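Local coordinates for selenium-binding protein (Sulfolobus tokodaii, PDB 2ECE) that is of unknown function but belongs to a beta-propeller family of selenium-binding proteins and may bind selenium, at residues A[190-195]-A[254-259]; A[201-206]-A[230-235]. All coordinates share one frame; numbering follows the deposited sequence.

Overall arrangement
The chain folds as a beta propeller, and both interactions lie in one part of it, their centres about 8 Å apart. Interaction 2 pairs the second and third strands (201-204 and 229-234) of the four-stranded antiparallel sheet 193-196, 201-204, 229-234, 239-245, about 16 Å from the chain centre. Interaction 1 lies further in, about 9 Å from that centre, where the first strand of the same sheet meets strand 250-258, the first of the next blade. Along the chain interaction 2 is nested within the loop closed by interaction 1. Ser205, just past strand 201-204, probably bonds through OG to both segments of interaction 1, at Asp192 N and Leu254 O.

Interaction 1 of 2, residues A[190-195]-A[254-259]; sequences AYDFWW and LELRPL
The Tyr191 ring takes Leu254 on one face: methyl CD2 sits almost squarely over it, 3.5 Å from the ring centroid, in a CH-pi contact. At the ring's edge, near its plane, lies Glu255 OE2, and a water accepts from Tyr191 OH and donates to that same oxygen. The Trp194 indole meets Leu256 O and Arg257 CD at its edge, while Pro258 CD comes obliquely to within 3.5 Å of Trp194 CE3. Asp192 OD1 and Glu255 OE2 also bond outward, to Thr142 and His75. Strands 193-195 and 254-258 belong to the first strands of successive propeller blades, nearly parallel at 7° and 6.5 Å apart, joined by side chains, one of which takes a backbone N-H. Just before the first strand, Asp192, CG anti to its backbone N (chi1 -173°), reaches across, and OD2 accepts from Leu256 N at 2.8 Å through its anti lone pair, almost straight at 170°. Glu255 and Arg257 both bend at chi2, which lets NH1 and NH2 grip the single oxygen OE1. Arg257 NH1 makes a longer salt bridge to Asp192 OD2, 3.5 Å, probably easing the approach of the two carboxylates; a second water donates to Glu255 OE1 and, weakly, to Asp192 OD1.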
# COMPACT_ATOMS: atom_id res chain seq x y z
N ALA A 190 -6.12 -11.32 -7.42
CA ALA A 190 -6.07 -9.86 -7.33
C ALA A 190 -5.28 -9.46 -6.09
O ALA A 190 -4.87 -10.31 -5.30
CB ALA A 190 -7.49 -9.28 -7.24
N TYR A 191 -5.05 -8.15 -5.96
CA TYR A 191 -4.38 -7.60 -4.77
C TYR A 191 -4.39 -6.07 -4.82
O TYR A 191 -5.21 -5.43 -4.17
CB TYR A 191 -2.93 -8.06 -4.70
CG TYR A 191 -2.20 -7.54 -3.48
CD1 TYR A 191 -1.31 -6.47 -3.54
CD2 TYR A 191 -2.48 -8.10 -2.23
CE1 TYR A 191 -0.71 -5.96 -2.37
CE2 TYR A 191 -1.89 -7.61 -1.07
CZ TYR A 191 -1.01 -6.54 -1.14
OH TYR A 191 -0.45 -6.07 0.02
N ASP A 192 -3.63 -5.52 -5.76
CA ASP A 192 -3.53 -4.07 -5.87
C ASP A 192 -3.87 -3.66 -7.29
O ASP A 192 -4.07 -4.51 -8.16
CB ASP A 192 -2.11 -3.59 -5.50
CG ASP A 192 -2.00 -2.07 -5.44
OD1 ASP A 192 -2.94 -1.42 -4.91
OD2 ASP A 192 -0.98 -1.51 -5.90
N PHE A 193 -3.97 -2.36 -7.52
CA PHE A 193 -4.27 -1.85 -8.85
C PHE A 193 -4.02 -0.36 -8.86
O PHE A 193 -3.99 0.28 -7.82
CB PHE A 193 -5.75 -2.08 -9.21
CG PHE A 193 -6.71 -1.11 -8.54
CD1 PHE A 193 -7.13 -1.31 -7.23
CD2 PHE A 193 -7.17 0.02 -9.22
CE1 PHE A 193 -8.00 -0.40 -6.60
CE2 PHE A 193 -8.04 0.93 -8.60
CZ PHE A 193 -8.45 0.72 -7.29
N TRP A 194 -3.82 0.18 -10.05
CA TRP A 194 -3.68 1.61 -10.23
C TRP A 194 -3.87 1.91 -11.71
O TRP A 194 -4.33 1.05 -12.46
CB TRP A 194 -2.36 2.18 -9.70
CG TRP A 194 -2.62 3.58 -9.18
CD1 TRP A 194 -3.71 4.36 -9.45
CD2 TRP A 194 -1.79 4.37 -8.29
NE1 TRP A 194 -3.63 5.56 -8.80
CE2 TRP A 194 -2.46 5.60 -8.08
CE3 TRP A 194 -0.56 4.15 -7.66
CZ2 TRP A 194 -1.95 6.61 -7.27
CZ3 TRP A 194 -0.04 5.17 -6.84
CH2 TRP A 194 -0.74 6.38 -6.66
N TRP A 195 -3.51 3.10 -12.15
CA TRP A 195 -3.76 3.44 -13.53
C TRP A 195 -2.93 4.61 -14.05
O TRP A 195 -2.19 5.26 -13.32
CB TRP A 195 -5.25 3.78 -13.67
CG TRP A 195 -5.76 4.75 -12.57
CD1 TRP A 195 -5.14 5.89 -12.15
CD2 TRP A 195 -6.97 4.64 -11.78
NE1 TRP A 195 -5.88 6.50 -11.15
CE2 TRP A 195 -7.00 5.76 -10.91
CE3 TRP A 195 -8.02 3.72 -11.73
CZ2 TRP A 195 -8.05 5.97 -9.99
CZ3 TRP A 195 -9.07 3.93 -10.81
CH2 TRP A 195 -9.07 5.05 -9.96
N LEU A 254 2.63 -7.90 -5.72
CA LEU A 254 1.88 -6.99 -4.90
C LEU A 254 1.66 -5.57 -5.50
O LEU A 254 0.70 -5.35 -6.26
CB LEU A 254 2.57 -6.94 -3.45
CG LEU A 254 2.54 -8.36 -2.82
CD1 LEU A 254 2.82 -8.17 -1.35
CD2 LEU A 254 1.20 -9.10 -2.99
N GLU A 255 2.31 -4.60 -4.82
CA GLU A 255 2.17 -3.17 -5.07
C GLU A 255 2.53 -2.60 -6.40
O GLU A 255 3.68 -2.73 -6.88
CB GLU A 255 2.92 -2.37 -3.96
CG GLU A 255 2.52 -2.66 -2.51
CD GLU A 255 1.09 -2.26 -2.16
OE1 GLU A 255 0.59 -1.27 -2.73
OE2 GLU A 255 0.47 -2.92 -1.30
N LEU A 256 1.56 -1.91 -6.99
CA LEU A 256 1.71 -1.34 -8.34
C LEU A 256 1.94 0.14 -8.29
O LEU A 256 1.13 0.87 -7.72
CB LEU A 256 0.45 -1.62 -9.20
CG LEU A 256 0.34 -3.02 -9.79
CD1 LEU A 256 -1.09 -3.32 -10.20
CD2 LEU A 256 1.28 -3.12 -10.98
N ARG A 257 3.04 0.61 -8.88
CA ARG A 257 3.33 2.03 -8.82
C ARG A 257 3.70 2.65 -10.16
O ARG A 257 4.85 2.61 -10.59
CB ARG A 257 4.46 2.29 -7.82
CG ARG A 257 4.16 1.87 -6.38
CD ARG A 257 3.11 2.78 -5.71
NE ARG A 257 2.94 2.44 -4.29
CZ ARG A 257 2.18 1.44 -3.83
NH1 ARG A 257 1.49 0.68 -4.67
NH2 ARG A 257 2.14 1.19 -2.53
N PRO A 258 2.70 3.21 -10.87
CA PRO A 258 2.95 3.86 -12.16
C PRO A 258 3.81 5.09 -11.86
O PRO A 258 3.76 5.61 -10.74
CB PRO A 258 1.55 4.28 -12.61
CG PRO A 258 0.63 3.31 -11.90
CD PRO A 258 1.27 3.19 -10.54
N LEU A 259 4.60 5.57 -12.82
CA LEU A 259 5.35 6.79 -12.55
C LEU A 259 4.26 7.86 -12.44
O LEU A 259 3.18 7.72 -13.02
CB LEU A 259 6.33 7.13 -13.68
CG LEU A 259 7.59 6.26 -13.79
CD1 LEU A 259 8.62 6.98 -14.66
CD2 LEU A 259 8.18 6.01 -12.41
O HOH W 1 1.64 -4.64 0.24
O HOH W 2 -1.83 -0.34 -2.60

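Interaction 2 of 2, residues A[201-206]-A[230-235]; sequences VLVSSE and IHFWDL
Leu202 and Trp233, a hydrogen-bonded antiparallel pair, lie side by side and point the same way. Leu202 has CG anti to its backbone N (chi1 178°), and its CD2 methyl comes over one face of the indole in a CH-pi contact, 3.7 Å from Trp233 CD1. The edge of that indole is turned to Ser204: Trp233 NE1 donates to Ser204 OG at 2.9 Å, with the hydroxyl near the ring plane. Ser204 OG can be met there because it occupies the crowded position between its own backbone N and carbonyl carbon (chi1 62°). The bond ties two hydrogen-bonded pairs together diagonally, since Ser204 itself is paired with His231.

Just past the C-terminal end of strand 201-204, beside the start of segment 230-235, Glu206 and His231 cross at about a right angle. The Glu206 chain is extended beyond CG, and its OE2 accepts from His231 NE2 at only 2.6 Å. The carboxylate oxygen lies near the imidazole plane, yet the donor stands above the carboxylate plane, the two planes being 47° apart. His231 ND1 is bonded to Arg240, while Glu206 OE1 takes the backbone N of Arg229, so both groups are anchored at their far ends.

On the face of Val203 and Phe232 the two side chains point the same way, with Val203 CG1 3.6 Å from Phe232 CD1. Val203, Ile230 and Phe232 pack on Trp285 of the next sheet, while Trp233 meets Trp180 on the other face. Beneath the side chains, reciprocal backbone bonds join Leu202 with Trp233 and Ser204 with His231; Trp233 N to Leu202 O is the shortest of them, 2.7 Å. Strands 201-204 and 229-234 are thus the second and third strands of a four-stranded antiparallel blade of the beta propeller.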
# COMPACT_ATOMS: atom_id res chain seq x y z
N VAL A 201 -5.42 3.20 -19.10
CA VAL A 201 -5.11 1.81 -18.84
C VAL A 201 -5.02 1.62 -17.35
O VAL A 201 -4.51 2.48 -16.62
CB VAL A 201 -3.80 1.35 -19.54
CG1 VAL A 201 -3.21 2.48 -20.33
CG2 VAL A 201 -2.81 0.82 -18.51
N LEU A 202 -5.53 0.48 -16.90
CA LEU A 202 -5.53 0.13 -15.50
C LEU A 202 -4.68 -1.13 -15.40
O LEU A 202 -4.71 -1.98 -16.29
CB LEU A 202 -6.96 -0.14 -15.02
CG LEU A 202 -7.17 -0.59 -13.56
CD1 LEU A 202 -8.54 -0.09 -13.08
CD2 LEU A 202 -7.08 -2.10 -13.45
N VAL A 203 -3.90 -1.24 -14.33
CA VAL A 203 -3.06 -2.40 -14.11
C VAL A 203 -3.49 -3.00 -12.78
O VAL A 203 -3.84 -2.26 -11.86
CB VAL A 203 -1.56 -1.99 -14.05
CG1 VAL A 203 -1.10 -1.52 -15.41
CG2 VAL A 203 -1.37 -0.88 -13.03
N SER A 204 -3.49 -4.32 -12.69
CA SER A 204 -3.88 -5.01 -11.47
C SER A 204 -2.88 -6.14 -11.21
O SER A 204 -2.29 -6.68 -12.15
CB SER A 204 -5.30 -5.58 -11.61
OG SER A 204 -5.38 -6.55 -12.65
N SER A 205 -2.71 -6.50 -9.94
CA SER A 205 -1.75 -7.54 -9.55
C SER A 205 -2.37 -8.82 -8.97
O SER A 205 -3.57 -9.05 -9.11
CB SER A 205 -0.74 -6.95 -8.56
OG SER A 205 -1.38 -6.41 -7.43
N GLU A 206 -1.55 -9.64 -8.33
CA GLU A 206 -2.04 -10.91 -7.78
C GLU A 206 -1.33 -11.39 -6.52
O GLU A 206 -0.10 -11.50 -6.48
CB GLU A 206 -1.91 -12.03 -8.81
CG GLU A 206 -2.45 -11.78 -10.22
CD GLU A 206 -2.21 -12.99 -11.13
OE1 GLU A 206 -1.23 -13.72 -10.88
OE2 GLU A 206 -2.98 -13.20 -12.09
N ILE A 230 0.86 -9.55 -13.91
CA ILE A 230 0.38 -8.17 -13.88
C ILE A 230 -0.60 -8.14 -15.05
O ILE A 230 -0.30 -8.66 -16.13
CB ILE A 230 1.50 -7.12 -14.08
CG1 ILE A 230 0.87 -5.74 -14.32
CG2 ILE A 230 2.38 -7.50 -15.25
CD1 ILE A 230 1.87 -4.58 -14.29
N HIS A 231 -1.77 -7.56 -14.84
CA HIS A 231 -2.79 -7.50 -15.88
C HIS A 231 -2.96 -6.07 -16.37
O HIS A 231 -3.02 -5.13 -15.58
CB HIS A 231 -4.12 -8.01 -15.32
CG HIS A 231 -4.07 -9.42 -14.83
ND1 HIS A 231 -4.35 -10.50 -15.63
CD2 HIS A 231 -3.76 -9.92 -13.60
CE1 HIS A 231 -4.23 -11.61 -14.92
NE2 HIS A 231 -3.87 -11.29 -13.69
N PHE A 232 -3.03 -5.92 -17.69
CA PHE A 232 -3.21 -4.61 -18.31
C PHE A 232 -4.63 -4.53 -18.84
O PHE A 232 -5.07 -5.41 -19.59
CB PHE A 232 -2.20 -4.42 -19.44
CG PHE A 232 -0.78 -4.50 -18.98
CD1 PHE A 232 -0.20 -3.42 -18.32
CD2 PHE A 232 -0.05 -5.68 -19.13
CE1 PHE A 232 1.09 -3.52 -17.79
CE2 PHE A 232 1.24 -5.79 -18.61
CZ PHE A 232 1.81 -4.71 -17.94
N TRP A 233 -5.34 -3.48 -18.47
CA TRP A 233 -6.73 -3.31 -18.88
C TRP A 233 -7.00 -1.99 -19.60
O TRP A 233 -6.29 -1.01 -19.42
CB TRP A 233 -7.67 -3.33 -17.68
CG TRP A 233 -7.50 -4.45 -16.72
CD1 TRP A 233 -6.41 -4.70 -15.94
CD2 TRP A 233 -8.49 -5.41 -16.36
NE1 TRP A 233 -6.67 -5.76 -15.10
CE2 TRP A 233 -7.94 -6.22 -15.34
CE3 TRP A 233 -9.79 -5.67 -16.80
CZ2 TRP A 233 -8.65 -7.28 -14.75
CZ3 TRP A 233 -10.50 -6.72 -16.21
CH2 TRP A 233 -9.92 -7.51 -15.20
N ASP A 234 -8.07 -2.00 -20.39
CA ASP A 234 -8.56 -0.82 -21.09
C ASP A 234 -9.47 -0.22 -20.00
O ASP A 234 -10.53 -0.77 -19.71
CB ASP A 234 -9.41 -1.24 -22.29
CG ASP A 234 -9.95 -0.05 -23.07
OD1 ASP A 234 -10.25 0.99 -22.46
OD2 ASP A 234 -10.09 -0.17 -24.31
N LEU A 235 -9.04 0.87 -19.38
CA LEU A 235 -9.79 1.50 -18.30
C LEU A 235 -11.23 1.85 -18.70
O LEU A 235 -12.17 1.68 -17.92
CB LEU A 235 -9.08 2.78 -17.86
CG LEU A 235 -9.06 3.18 -16.37
CD1 LEU A 235 -9.09 4.69 -16.29
CD2 LEU A 235 -10.22 2.58 -15.61